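Local coordinates for protein L-ribulose 3-epimerase (Mesorhizobium loti, PDB 3VYL) that catalyses the epimerisation of ketoses at the C3 position, interconverting L-ribulose and L-xylulose most efficiently, and binds a manganese ion, at residues A[65-70]-A[85-90]; A[70-75]-A[107-112]. All coordinates share one frame; numbering follows the deposited sequence.

Interaction 1. Residues A[65-70]-A[85-90]; sequences IGLPAD and VEILNQ
Ile65, Leu67 and Pro68 pack against Ile87 and Leu88 in an apolar contact between the last part of a barrel strand, with the loop after it, and the following helix. The fold is a TIM barrel. Strand 60-66, helix 78-98 and strand 102-104 form one of its beta-alpha-beta units, and residues 65-70 carry the chain from strand 60-66 into the following loop. Ile87 is the centre of the contact and uses both of its branches. Its CG1 stands anti to the carbonyl carbon (chi1 -73°), which leaves CG2 on the side of Ile65. CG2 meets Ile65 CD1 at 3.7 Å, with the two side chains crossing obliquely. The same methyl is 4.2 Å from Leu67 CD2. The other branch of Ile87 ends in CD1, which meets the proline ring tip to tip. Here Ile87 CD1 is 3.7 Å from Pro68 CG. Leu88 sits one residue further along the helix. Its CD1 touches Leu67 CD2 at 3.7 Å, the two side chains crossing at about a right angle. Leu88 also packs on Leu130 and Val133 of helix 120-139, so it joins this unit to the next helix. On the strand side, backbone bonds tie Ile65 to Ala104 and Ile106. The side chain of Ile65 is about 11 Å from the manganese ion, so the contact lies outside the metal site. No hydrogen bond crosses between the segments. The seating of the helix therefore rests here on shape and burial, with no polar bond to fix its orientation.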
loop_
_atom_site.group_PDB
_atom_site.type_symbol
_atom_site.label_atom_id
_atom_site.label_comp_id
_atom_site.label_asym_id
_atom_site.label_seq_id
_atom_site.Cartn_x
_atom_site.Cartn_y
_atom_site.Cartn_z
ATOM N N ILE A 65 23.417 13.162 18.467
ATOM C CA ILE A 65 23.024 13.431 19.846
ATOM C C ILE A 65 21.633 14.056 19.845
ATOM O O ILE A 65 21.080 14.375 18.781
ATOM C CB ILE A 65 24.006 14.399 20.553
ATOM C CG1 ILE A 65 24.002 15.772 19.875
ATOM C CG2 ILE A 65 25.415 13.825 20.589
ATOM C CD1 ILE A 65 24.534 16.885 20.748
ATOM N N GLY A 66 21.072 14.223 21.042
ATOM C CA GLY A 66 19.867 15.014 21.239
ATOM C C GLY A 66 20.167 15.995 22.344
ATOM O O GLY A 66 20.490 15.579 23.450
ATOM N N LEU A 67 20.088 17.291 22.060
ATOM C CA LEU A 67 20.411 18.303 23.063
ATOM C C LEU A 67 19.599 18.075 24.334
ATOM O O LEU A 67 18.430 17.695 24.251
ATOM C CB LEU A 67 20.181 19.730 22.527
ATOM C CG LEU A 67 21.194 20.331 21.534
ATOM C CD1 LEU A 67 20.717 21.663 20.989
ATOM C CD2 LEU A 67 22.574 20.480 22.163
ATOM N N PRO A 68 20.230 18.269 25.517
ATOM C CA PRO A 68 19.501 18.179 26.795
ATOM C C PRO A 68 18.674 19.424 27.044
ATOM O O PRO A 68 18.968 20.466 26.479
ATOM C CB PRO A 68 20.620 18.068 27.835
ATOM C CG PRO A 68 21.789 18.725 27.195
ATOM C CD PRO A 68 21.681 18.435 25.726
ATOM N N ALA A 69 17.640 19.308 27.872
ATOM C CA ALA A 69 16.828 20.461 28.271
ATOM C C ALA A 69 17.757 21.474 28.915
ATOM O O ALA A 69 17.574 22.684 28.792
ATOM C CB ALA A 69 15.738 20.032 29.241
ATOM N N ASP A 70 18.775 20.930 29.580
ATOM C CA ASP A 70 19.891 21.662 30.162
ATOM C C ASP A 70 20.692 22.496 29.144
ATOM O O ASP A 70 21.272 23.527 29.498
ATOM C CB ASP A 70 20.825 20.650 30.826
ATOM C CG ASP A 70 21.770 21.289 31.801
ATOM O OD1 ASP A 70 21.472 22.416 32.247
ATOM O OD2 ASP A 70 22.804 20.664 32.128
ATOM N N VAL A 85 25.519 25.358 22.675
ATOM C CA VAL A 85 26.647 25.620 21.779
ATOM C C VAL A 85 27.898 24.854 22.221
ATOM O O VAL A 85 28.589 24.266 21.387
ATOM C CB VAL A 85 26.935 27.131 21.637
ATOM C CG1 VAL A 85 28.151 27.374 20.765
ATOM C CG2 VAL A 85 25.732 27.853 21.056
ATOM N N GLU A 86 28.180 24.831 23.521
ATOM C CA GLU A 86 29.371 24.123 24.001
ATOM C C GLU A 86 29.274 22.604 23.835
ATOM O O GLU A 86 30.292 21.943 23.592
ATOM C CB GLU A 86 29.731 24.519 25.447
ATOM C CG GLU A 86 31.053 23.938 25.983
ATOM C CD GLU A 86 32.295 24.303 25.157
ATOM O OE1 GLU A 86 32.293 25.334 24.434
ATOM O OE2 GLU A 86 33.296 23.552 25.246
ATOM N N ILE A 87 28.065 22.052 23.960
ATOM C CA ILE A 87 27.857 20.624 23.686
ATOM C C ILE A 87 28.049 20.354 22.189
ATOM O O ILE A 87 28.683 19.363 21.804
ATOM C CB ILE A 87 26.478 20.116 24.164
ATOM C CG1 ILE A 87 26.451 20.024 25.696
ATOM C CG2 ILE A 87 26.170 18.743 23.563
ATOM C CD1 ILE A 87 25.068 20.116 26.300
ATOM N N LEU A 88 27.512 21.251 21.360
ATOM C CA LEU A 88 27.673 21.175 19.910
ATOM C C LEU A 88 29.144 21.183 19.481
ATOM O O LEU A 88 29.585 20.291 18.735
ATOM C CB LEU A 88 26.902 22.315 19.238
ATOM C CG LEU A 88 25.529 22.063 18.600
ATOM C CD1 LEU A 88 24.787 20.875 19.191
ATOM C CD2 LEU A 88 24.686 23.324 18.691
ATOM N N ASN A 89 29.894 22.175 19.976
ATOM C CA ASN A 89 31.318 22.334 19.657
ATOM C C ASN A 89 32.143 21.109 20.044
ATOM O O ASN A 89 33.059 20.704 19.316
ATOM C CB ASN A 89 31.894 23.583 20.326
ATOM C CG ASN A 89 31.458 24.872 19.651
ATOM O OD1 ASN A 89 31.335 24.948 18.426
ATOM N ND2 ASN A 89 31.240 25.907 20.453
ATOM N N GLN A 90 31.802 20.513 21.183
ATOM C CA GLN A 90 32.507 19.334 21.662
ATOM C C GLN A 90 32.212 18.129 20.772
ATOM O O GLN A 90 33.118 17.393 20.392
ATOM C CB GLN A 90 32.130 19.061 23.117
ATOM C CG GLN A 90 33.212 18.353 23.919
ATOM C CD GLN A 90 32.888 18.283 25.404
ATOM O OE1 GLN A 90 32.096 19.081 25.921
ATOM N NE2 GLN A 90 33.502 17.327 26.100
#

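Interaction 2. Residues A[70-75]-A[107-112]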
loop_
_atom_site.group_PDB
_atom_site.type_symbol
_atom_site.label_atom_id
_atom_site.label_comp_id
_atom_site.label_asym_id
_atom_site.label_seq_id
_atom_site.Cartn_x
_atom_site.Cartn_y
_atom_site.Cartn_z
ATOM N N ASP A 70 18.775 20.930 29.580
ATOM C CA ASP A 70 19.891 21.662 30.162
ATOM C C ASP A 70 20.692 22.496 29.144
ATOM O O ASP A 70 21.272 23.527 29.498
ATOM C CB ASP A 70 20.825 20.650 30.826
ATOM C CG ASP A 70 21.770 21.289 31.801
ATOM O OD1 ASP A 70 21.472 22.416 32.247
ATOM O OD2 ASP A 70 22.804 20.664 32.128
ATOM N N GLY A 71 20.694 22.056 27.900
ATOM C CA GLY A 71 21.418 22.687 26.842
ATOM C C GLY A 71 20.625 23.045 25.617
ATOM O O GLY A 71 21.096 22.833 24.555
ATOM N N ASP A 72 19.436 23.585 25.739
ATOM C CA ASP A 72 18.688 23.912 24.561
ATOM C C ASP A 72 19.029 25.259 23.950
ATOM O O ASP A 72 18.716 26.291 24.480
ATOM C CB ASP A 72 17.220 23.879 24.897
ATOM C CG ASP A 72 16.376 24.155 23.726
ATOM O OD1 ASP A 72 16.917 24.603 22.737
ATOM O OD2 ASP A 72 15.183 23.929 23.777
ATOM N N ILE A 73 19.559 25.212 22.749
ATOM C CA ILE A 73 20.049 26.364 22.020
ATOM C C ILE A 73 18.972 27.289 21.528
ATOM O O ILE A 73 19.260 28.313 20.989
ATOM C CB ILE A 73 20.921 25.973 20.822
ATOM C CG1 ILE A 73 20.151 25.160 19.817
ATOM C CG2 ILE A 73 22.076 25.134 21.260
ATOM C CD1 ILE A 73 21.008 24.772 18.663
ATOM N N SER A 74 17.735 26.867 21.629
ATOM C CA SER A 74 16.608 27.715 21.344
ATOM C C SER A 74 16.085 28.449 22.543
ATOM O O SER A 74 15.239 29.262 22.407
ATOM C CB SER A 74 15.494 26.879 20.756
ATOM O OG SER A 74 15.326 25.721 21.511
ATOM N N SER A 75 16.618 28.160 23.696
ATOM C CA SER A 75 16.130 28.768 24.892
ATOM C C SER A 75 16.398 30.247 25.000
ATOM O O SER A 75 17.394 30.736 24.541
ATOM C CB SER A 75 16.724 28.070 26.078
ATOM O OG SER A 75 16.345 28.751 27.227
ATOM N N LEU A 107 19.501 18.758 16.969
ATOM C CA LEU A 107 20.533 19.725 17.042
ATOM C C LEU A 107 19.933 21.069 17.109
ATOM O O LEU A 107 20.616 22.025 17.240
ATOM C CB LEU A 107 21.330 19.625 15.769
ATOM C CG LEU A 107 22.613 18.832 15.728
ATOM C CD1 LEU A 107 22.532 17.460 16.298
ATOM C CD2 LEU A 107 23.086 18.742 14.316
ATOM N N SER A 108 18.634 21.138 16.984
ATOM C CA SER A 108 17.954 22.432 16.845
ATOM C C SER A 108 17.207 22.922 18.073
ATOM O O SER A 108 16.781 24.075 18.118
ATOM C CB SER A 108 16.964 22.352 15.689
ATOM O OG SER A 108 16.386 21.058 15.625
ATOM N N ALA A 109 17.013 22.041 19.046
ATOM C CA ALA A 109 16.199 22.330 20.218
ATOM C C ALA A 109 16.293 21.147 21.169
ATOM O O ALA A 109 16.904 20.122 20.826
ATOM C CB ALA A 109 14.761 22.563 19.802
ATOM N N GLY A 110 15.717 21.263 22.360
ATOM C CA GLY A 110 15.805 20.160 23.319
ATOM C C GLY A 110 15.119 18.896 22.825
ATOM O O GLY A 110 14.029 18.967 22.267
ATOM N N HIS A 111 15.775 17.751 23.010
ATOM C CA HIS A 111 15.170 16.421 22.795
ATOM C C HIS A 111 14.207 16.058 23.902
ATOM O O HIS A 111 14.609 15.808 25.041
ATOM C CB HIS A 111 16.257 15.347 22.689
ATOM C CG HIS A 111 15.737 13.977 22.275
ATOM N ND1 HIS A 111 16.455 12.845 22.443
ATOM C CD2 HIS A 111 14.536 13.590 21.683
ATOM C CE1 HIS A 111 15.758 11.793 21.970
ATOM N NE2 HIS A 111 14.582 12.250 21.513
ATOM N N GLY A 112 12.921 16.027 23.587
ATOM C CA GLY A 112 11.932 15.670 24.593
ATOM C C GLY A 112 10.603 16.348 24.365
ATOM O O GLY A 112 10.479 17.190 23.475
#
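Asp72, Ile73 and Ser74 meet residues 107-110, mostly at their backbone, where two successive beta-alpha loops of the TIM barrel run side by side. The first loop follows strand 60-66 and the second follows strand 102-104. Asp72 opens a type I beta turn that ends at Ser75, with Ser75 N bonded to Asp72 O at 2.9 Å. The side chain of Asp72 extends with CG anti to its backbone N (chi1 -178°). The carboxylate then lies beside Ala109 and Gly110. Its OD2 accepts a weak hydrogen bond from Gly110 N at 3.1 Å, bent to 147° at the hydrogen. Asp72 OD1 accepts from Ser74 N as in an Asx turn, though this is doubtful because the oxygen sits too close to a neighbour in the model. An alanine in place of Asp72 would probably leave Gly110 N without this acceptor and weaken the tie between the two loops. Ile73 comes next and is buried. Its CG1 sits between the backbone N and carbonyl carbon (chi1 62°), and the CG1 branch runs to the backbone of the other loop. CG1 lies 3.9 Å from Ser108 O, while CD1 lies against Leu107 O. Ile73 also packs on Leu88 of helix 78-98 and Leu130 of helix 120-139, so both helices share in covering it. Ser108 O is itself bonded to Ser126 OG of helix 120-139, which gives this buried carbonyl a polar partner. Ser74 follows, with its CB pointing at the second loop, and its carbonyl oxygen is bonded to Arg125 NE. Its hydroxyl lies beside Ala109, with Ser74 OG 3.6 Å from Ala109 CB.

Interactions 1 and 2 lie side by side, their centres about 7 Å apart, and share Asp70. Interaction 1 joins strand 60-66 and the loop after it to helix 78-98. It is partly buried and wholly apolar. Interaction 2 joins two neighbouring loops and is more deeply buried, yet it relies on a carboxylate, backbone N-H and C=O groups and one isoleucine. Leu67 and Ile73 link them: Leu67 CD1 packs on Ile73 CG1 at 3.7 Å. Leu67 O is also probably hydrogen-bonded to His111 N at 2.9 Å. Methyl packing serves the strand and helix, while the loops meet through one weak hydrogen bond and packing of side chains on backbone.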